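Local coordinates for SusD superfamily protein (Bacteroides fragilis, PDB 3L22), which probably serves as an outer-membrane SusD-type protein of Bacteroides that helps capture sugars for uptake, and binds zinc ions in the crystal, at residues A23-N26 with G27-A30; N93-N96 with T97-S101; D370-S373 with G374-K378. All coordinates share one frame; numbering follows the deposited sequence.

Contact 1 of 3, residues A23-N26 with G27-A30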
loop_
_atom_site.group_PDB
_atom_site.type_symbol
_atom_site.label_atom_id
_atom_site.label_comp_id
_atom_site.label_asym_id
_atom_site.label_seq_id
_atom_site.Cartn_x
_atom_site.Cartn_y
_atom_site.Cartn_z
ATOM N N ALA A 23 -1.269 16.368 18.725
ATOM C CA ALA A 23 -1.448 15.073 19.345
ATOM C C ALA A 23 -2.557 14.303 18.630
ATOM O O ALA A 23 -2.440 13.100 18.400
ATOM C CB ALA A 23 -1.794 15.211 20.883
ATOM N N THR A 24 -3.646 14.993 18.305
ATOM C CA THR A 24 -4.760 14.355 17.608
ATOM C C THR A 24 -4.359 14.020 16.199
ATOM O O THR A 24 -4.688 12.941 15.722
ATOM C CB THR A 24 -6.018 15.217 17.636
ATOM O OG1 THR A 24 -6.259 15.600 18.987
ATOM C CG2 THR A 24 -7.229 14.470 17.111
ATOM N N LEU A 25 -3.592 14.891 15.554
ATOM C CA LEU A 25 -3.102 14.610 14.191
ATOM C C LEU A 25 -2.228 13.357 14.169
ATOM O O LEU A 25 -2.419 12.450 13.330
ATOM C CB LEU A 25 -2.299 15.795 13.628
ATOM C CG LEU A 25 -1.626 15.652 12.260
ATOM C CD1 LEU A 25 -2.609 15.267 11.242
ATOM C CD2 LEU A 25 -0.937 16.941 11.860
ATOM N N ASN A 26 -1.291 13.273 15.110
ATOM C CA ASN A 26 -0.508 12.028 15.239
ATOM C C ASN A 26 -1.357 10.807 15.506
ATOM O O ASN A 26 -1.012 9.733 15.058
ATOM C CB ASN A 26 0.637 12.168 16.241
ATOM C CG ASN A 26 1.761 13.055 15.674
ATOM O OD1 ASN A 26 2.202 12.888 14.501
ATOM N ND2 ASN A 26 2.212 14.017 16.478
ATOM N N GLY A 27 -2.477 10.977 16.187
ATOM C CA GLY A 27 -3.430 9.866 16.362
ATOM C C GLY A 27 -4.031 9.390 15.035
ATOM O O GLY A 27 -4.403 8.227 14.924
ATOM N N LEU A 28 -4.135 10.271 14.038
ATOM C CA LEU A 28 -4.621 9.851 12.705
ATOM C C LEU A 28 -3.647 8.891 12.055
ATOM O O LEU A 28 -4.039 7.833 11.532
ATOM C CB LEU A 28 -4.891 11.072 11.791
ATOM C CG LEU A 28 -5.805 12.169 12.377
ATOM C CD1 LEU A 28 -6.051 13.310 11.346
ATOM C CD2 LEU A 28 -7.143 11.566 12.850
ATOM N N TYR A 29 -2.362 9.215 12.147
ATOM C CA TYR A 29 -1.328 8.341 11.614
ATOM C C TYR A 29 -1.279 7.022 12.399
ATOM O O TYR A 29 -1.063 5.966 11.801
ATOM C CB TYR A 29 0.054 9.021 11.648
ATOM C CG TYR A 29 0.205 10.137 10.667
ATOM C CD1 TYR A 29 0.381 9.889 9.327
ATOM C CD2 TYR A 29 0.136 11.476 11.082
ATOM C CE1 TYR A 29 0.502 10.941 8.407
ATOM C CE2 TYR A 29 0.264 12.514 10.180
ATOM C CZ TYR A 29 0.437 12.238 8.837
ATOM O OH TYR A 29 0.581 13.289 7.940
ATOM N N ALA A 30 -1.498 7.071 13.711
ATOM C CA ALA A 30 -1.532 5.836 14.521
ATOM C C ALA A 30 -2.737 5.015 14.098
ATOM O O ALA A 30 -2.627 3.798 13.996
ATOM C CB ALA A 30 -1.527 6.098 16.094
#
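The carbonyl oxygen Leu-25 O is gripped by two successive backbone amides: Leu-28 N at 2.9 Å and, more weakly, Tyr-29 N, with 3.4 Å between Leu-25 O and Tyr-29 N. The first donor lies well above the carbonyl plane, with a C=O...N angle of only 119°. Leu-28 N also makes a weak 3.2 Å bond to Thr-24 O, and one amide shared between the i-3 and i-4 carbonyls gives the middle turn some 3-10 character. Regular i to i+4 bonding flanks it, as in the 3.0 Å bond from Ala-30 N to Asn-26 O. Leu-25 has CG swung opposite its backbone N (chi1 176°), which brings CD1 forward along the helix, 4.0 Å from Leu-28 CD1 and 4.1 Å from Tyr-29 CE2. The two leucines cross at about a right angle, whereas Leu-25 and the tyrosine run side by side in the same direction. All this belongs to helix 18-33, near the start of the helical, TPR-related SusD fold, and helix 113-131 packs on its buried face. Here the helix forms a second shell to zinc: Tyr-29 OH is hydrogen-bonded to Glu-119 and Asn-26 OD1 to His-197, the two residues that bind the metal. The Tyr-29 ring also meets the His-197 ring, with planes only about 10° apart, consistent with this turn helping to position both zinc ligands. Near its base the same ring has Leu-25 O 3.5 Å from Tyr-29 CD2, an oblique approach.

Contact 2 of 3, residues N93-N96 with T97-S101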
loop_
_atom_site.group_PDB
_atom_site.type_symbol
_atom_site.label_atom_id
_atom_site.label_comp_id
_atom_site.label_asym_id
_atom_site.label_seq_id
_atom_site.Cartn_x
_atom_site.Cartn_y
_atom_site.Cartn_z
ATOM N N ASN A 93 -13.328 8.200 10.398
ATOM C CA ASN A 93 -14.161 9.023 11.270
ATOM C C ASN A 93 -13.310 9.937 12.156
ATOM O O ASN A 93 -13.697 11.067 12.410
ATOM C CB ASN A 93 -15.130 8.195 12.131
ATOM C CG ASN A 93 -16.168 9.079 12.846
ATOM O OD1 ASN A 93 -16.921 9.836 12.203
ATOM N ND2 ASN A 93 -16.191 9.015 14.185
ATOM N N LYS A 94 -12.151 9.444 12.603
ATOM C CA LYS A 94 -11.183 10.288 13.306
ATOM C C LYS A 94 -10.724 11.467 12.471
ATOM O O LYS A 94 -10.626 12.577 12.999
ATOM C CB LYS A 94 -9.972 9.483 13.789
ATOM C CG LYS A 94 -10.301 8.621 15.008
ATOM C CD LYS A 94 -9.135 7.675 15.398
ATOM C CE LYS A 94 -9.455 6.912 16.673
ATOM N NZ LYS A 94 -9.243 7.881 17.798
ATOM N N VAL A 95 -10.473 11.251 11.181
ATOM C CA VAL A 95 -10.119 12.374 10.294
ATOM C C VAL A 95 -11.312 13.347 10.143
ATOM O O VAL A 95 -11.158 14.537 10.285
ATOM C CB VAL A 95 -9.635 11.911 8.896
ATOM C CG1 VAL A 95 -9.583 13.132 7.895
ATOM C CG2 VAL A 95 -8.282 11.176 8.989
ATOM N N ASN A 96 -12.506 12.823 9.915
ATOM C CA ASN A 96 -13.703 13.660 9.729
ATOM C C ASN A 96 -13.902 14.563 10.975
ATOM O O ASN A 96 -14.147 15.771 10.846
ATOM C CB ASN A 96 -14.954 12.797 9.524
ATOM C CG ASN A 96 -14.884 11.919 8.256
ATOM O OD1 ASN A 96 -14.026 12.124 7.425
ATOM N ND2 ASN A 96 -15.783 10.925 8.136
ATOM N N THR A 97 -13.757 13.961 12.156
ATOM C CA THR A 97 -13.866 14.667 13.435
ATOM C C THR A 97 -12.750 15.666 13.662
ATOM O O THR A 97 -13.020 16.798 14.034
ATOM C CB THR A 97 -13.934 13.678 14.587
ATOM O OG1 THR A 97 -14.948 12.738 14.248
ATOM C CG2 THR A 97 -14.276 14.392 15.931
ATOM N N PHE A 98 -11.518 15.261 13.394
ATOM C CA PHE A 98 -10.386 16.172 13.446
ATOM C C PHE A 98 -10.639 17.402 12.579
ATOM O O PHE A 98 -10.465 18.514 13.065
ATOM C CB PHE A 98 -9.099 15.481 12.995
ATOM C CG PHE A 98 -7.891 16.389 12.912
ATOM C CD1 PHE A 98 -7.129 16.651 14.034
ATOM C CD2 PHE A 98 -7.471 16.903 11.699
ATOM C CE1 PHE A 98 -6.008 17.464 13.968
ATOM C CE2 PHE A 98 -6.342 17.705 11.610
ATOM C CZ PHE A 98 -5.610 17.992 12.744
ATOM N N LEU A 99 -11.041 17.204 11.315
ATOM C CA LEU A 99 -11.268 18.346 10.420
ATOM C C LEU A 99 -12.359 19.266 10.938
ATOM O O LEU A 99 -12.233 20.468 10.826
ATOM C CB LEU A 99 -11.598 17.914 8.982
ATOM C CG LEU A 99 -10.476 17.206 8.201
ATOM C CD1 LEU A 99 -11.036 16.581 6.903
ATOM C CD2 LEU A 99 -9.317 18.165 7.912
ATOM N N GLN A 100 -13.418 18.725 11.518
ATOM C CA GLN A 100 -14.462 19.573 12.039
ATOM C C GLN A 100 -13.999 20.336 13.280
ATOM O O GLN A 100 -14.296 21.513 13.408
ATOM C CB GLN A 100 -15.701 18.761 12.373
ATOM C CG GLN A 100 -16.850 19.594 12.934
ATOM C CD GLN A 100 -18.125 18.770 12.969
ATOM O OE1 GLN A 100 -18.791 18.586 11.936
ATOM N NE2 GLN A 100 -18.410 18.180 14.128
ATOM N N SER A 101 -13.285 19.671 14.180
ATOM C CA SER A 101 -12.736 20.362 15.351
ATOM C C SER A 101 -11.720 21.431 14.964
ATOM O O SER A 101 -11.732 22.519 15.518
ATOM C CB SER A 101 -12.078 19.364 16.298
ATOM O OG SER A 101 -13.069 18.461 16.758
#
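Asn-93 O receives two donors from a single residue: Thr-97 OG1 at 2.8 Å and Thr-97 N at 2.9 Å. They arrive from opposite faces of the carbonyl plane, and the N-H...O angle of the amide bond is 164°. Thr-97 can do this because its OG1 lies beside its own backbone N (chi1 -50°), folding the hydroxyl back over the preceding turn. The asparagine side chain crosses the threonine at a distance, with 3.9 Å from Asn-93 ND2 to Thr-97 OG1, and sends its own OD1 to Glu-155 N. Packing is close where the stretch is buried. Val-95 CG1 meets Leu-99 CD1 at 3.9 Å, the two side chains lying side by side and pointing the same way, while Leu-99 N bonds Val-95 O at 2.9 Å, nearly straight at 170°. Val-95 touches Val-123 and Leu-99 touches Arg-124, both of helix 113-131; buried Phe-98 faces Ile-21 and Thr-24 of helix 18-33. Asn-96 is buried too, its OD1 satisfied by Arg-124 NH1 and its ND2 by the carbonyls of Thr-153 and Arg-151. Looser contact comes from the exposed side chains: Lys-94 CB stays 5.8 Å from Thr-97 CB, and Gln-100 approaches Asn-96 O only with its CB, at 3.7 Å. Helices 113-131 and 18-33 thus both pack on this amphipathic part of helix 79-103, with solvent reaching it around Gln-100 and partly around Thr-97, as expected in the TPR-like alpha-helical scaffold of SusD proteins.

Contact 3 of 3, residues D370-S373 with G374-K378. With EDO (1,2-ethanediol), chain B.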
loop_
_atom_site.group_PDB
_atom_site.type_symbol
_atom_site.label_atom_id
_atom_site.label_comp_id
_atom_site.label_asym_id
_atom_site.label_seq_id
_atom_site.Cartn_x
_atom_site.Cartn_y
_atom_site.Cartn_z
ATOM N N ASP A 370 17.826 -2.292 -23.219
ATOM C CA ASP A 370 17.833 -1.489 -24.425
ATOM C C ASP A 370 17.128 -2.112 -25.611
ATOM O O ASP A 370 16.667 -1.372 -26.455
ATOM C CB ASP A 370 19.271 -1.071 -24.804
ATOM C CG ASP A 370 19.877 -0.093 -23.776
ATOM O OD1 ASP A 370 19.142 0.753 -23.208
ATOM O OD2 ASP A 370 21.081 -0.204 -23.481
ATOM N N ASN A 371 16.997 -3.442 -25.655
ATOM C CA ASN A 371 16.307 -4.095 -26.753
ATOM C C ASN A 371 14.851 -4.435 -26.446
ATOM O O ASN A 371 14.178 -4.954 -27.265
ATOM C CB ASN A 371 17.094 -5.361 -27.185
ATOM C CG ASN A 371 18.391 -5.019 -27.897
ATOM O OD1 ASN A 371 18.579 -3.890 -28.316
ATOM N ND2 ASN A 371 19.268 -6.005 -28.079
ATOM N N LEU A 372 14.355 -4.131 -25.273
ATOM C CA LEU A 372 12.932 -4.363 -24.978
ATOM C C LEU A 372 11.983 -3.407 -25.719
ATOM O O LEU A 372 12.294 -2.238 -25.898
ATOM C CB LEU A 372 12.686 -4.202 -23.489
ATOM C CG LEU A 372 13.377 -5.190 -22.548
ATOM C CD1 LEU A 372 13.183 -4.738 -21.094
ATOM C CD2 LEU A 372 12.836 -6.596 -22.796
ATOM N N SER A 373 10.799 -3.888 -26.070
ATOM C CA SER A 373 9.732 -3.017 -26.520
ATOM C C SER A 373 8.402 -3.713 -26.271
ATOM O O SER A 373 8.375 -4.895 -25.925
ATOM C CB SER A 373 9.908 -2.640 -27.996
ATOM O OG SER A 373 9.702 -3.767 -28.774
ATOM N N GLY A 374 7.312 -2.966 -26.443
ATOM C CA GLY A 374 5.957 -3.465 -26.298
ATOM C C GLY A 374 5.737 -4.342 -25.078
ATOM O O GLY A 374 6.093 -3.979 -23.936
ATOM N N ASP A 375 5.204 -5.539 -25.322
ATOM C CA ASP A 375 4.866 -6.463 -24.238
ATOM C C ASP A 375 6.043 -6.936 -23.417
ATOM O O ASP A 375 5.894 -7.121 -22.203
ATOM C CB ASP A 375 4.124 -7.695 -24.781
ATOM C CG ASP A 375 2.699 -7.374 -25.229
ATOM O OD1 ASP A 375 2.173 -6.302 -24.859
ATOM O OD2 ASP A 375 2.104 -8.215 -25.947
ATOM N N ALA A 376 7.182 -7.168 -24.056
ATOM C CA ALA A 376 8.375 -7.575 -23.340
ATOM C C ALA A 376 8.838 -6.519 -22.370
ATOM O O ALA A 376 9.273 -6.850 -21.246
ATOM C CB ALA A 376 9.523 -7.952 -24.301
ATOM N N LEU A 377 8.730 -5.260 -22.792
ATOM C CA LEU A 377 9.089 -4.126 -21.935
ATOM C C LEU A 377 8.135 -4.027 -20.753
ATOM O O LEU A 377 8.567 -3.886 -19.625
ATOM C CB LEU A 377 9.103 -2.798 -22.713
ATOM C CG LEU A 377 9.369 -1.497 -21.924
ATOM C CD1 LEU A 377 10.694 -1.601 -21.124
ATOM C CD2 LEU A 377 9.395 -0.278 -22.893
ATOM N N LYS A 378 6.845 -4.076 -21.002
ATOM C CA LYS A 378 5.888 -4.038 -19.894
ATOM C C LYS A 378 6.119 -5.174 -18.909
ATOM O O LYS A 378 6.130 -4.966 -17.681
ATOM C CB LYS A 378 4.460 -4.079 -20.405
ATOM C CG LYS A 378 4.047 -2.775 -21.118
ATOM C CD LYS A 378 2.600 -2.773 -21.524
ATOM C CE LYS A 378 2.185 -1.491 -22.270
ATOM N NZ LYS A 378 2.918 -1.356 -23.549
HETATM C C1 EDO B . 10.000 -6.715 -27.826
HETATM O O1 EDO B . 10.962 -7.046 -26.772
HETATM C C2 EDO B . 8.609 -7.353 -28.021
HETATM O O2 EDO B . 7.609 -7.515 -26.975
#
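Leu-372 and Leu-377 meet obliquely across the start of helix 374-388, with Leu-372 CB 3.9 Å from Leu-377 CB and Leu-372 CD1 4.0 Å from Leu-377 CD1. The CB of Leu-372 points toward the helix, and with CG anti to the carbonyl carbon (chi1 -64°) its branches spread over the first turn: CD1 reaches Leu-377, and Leu-372 CD2 rests 3.9 Å from Ala-376 CB. Leu-377 sets its CG anti to its own backbone N (chi1 176°), which brings Leu-377 CD1 to 4.0 Å from Leu-372 CB; Leu-377 also touches Ala-348 and Lys-349 of helix 345-359. Ser-373 behaves differently. Its CB leads away from the helix, and its backbone N and O make the bonds. Ser-373 O accepts Leu-377 N at 3.2 Å, a donor 67° out of the carbonyl plane, and also a hydroxyl of 1,2-ethanediol, EDO O2, at 2.9 Å. That same EDO O2 accepts a hydrogen bond from Ala-376 N at 3.0 Å, and in this way the diol, probably from the crystallisation liquor, bridges the loop carbonyl and a first-turn amide; its O1 makes a weak bond with Ser-373 N. Gly-374 has positive phi, a conformation that favours glycine, and its N-H is bonded to Glu-345 OE2. The leucine pair is an i to i+5 apolar contact across the helix entry, spaced as in a hydrophobic staple, and it brings the incoming loop against the first turn.

How the contacts relate
Along the chain the three contacts follow in series, neither nested nor crossed, and because each lies on one unbroken stretch, none closes a long loop. Contact 1 sits within helix 18-33 and contact 2 within helix 79-103; their centres are about 11 Å apart and the helices touch, with Leu-28 CD2 3.6 Å from Lys-94 C and Thr-24 CG2 3.8 Å from Phe-98 CD1. Together they tie two helices of the N-terminal region, both packed on helix 113-131. Contact 3, much later in the chain, is a loop-to-helix entry at 370-378, on the opposite side of the chain's centre, its centre about 44 Å from that of contact 1.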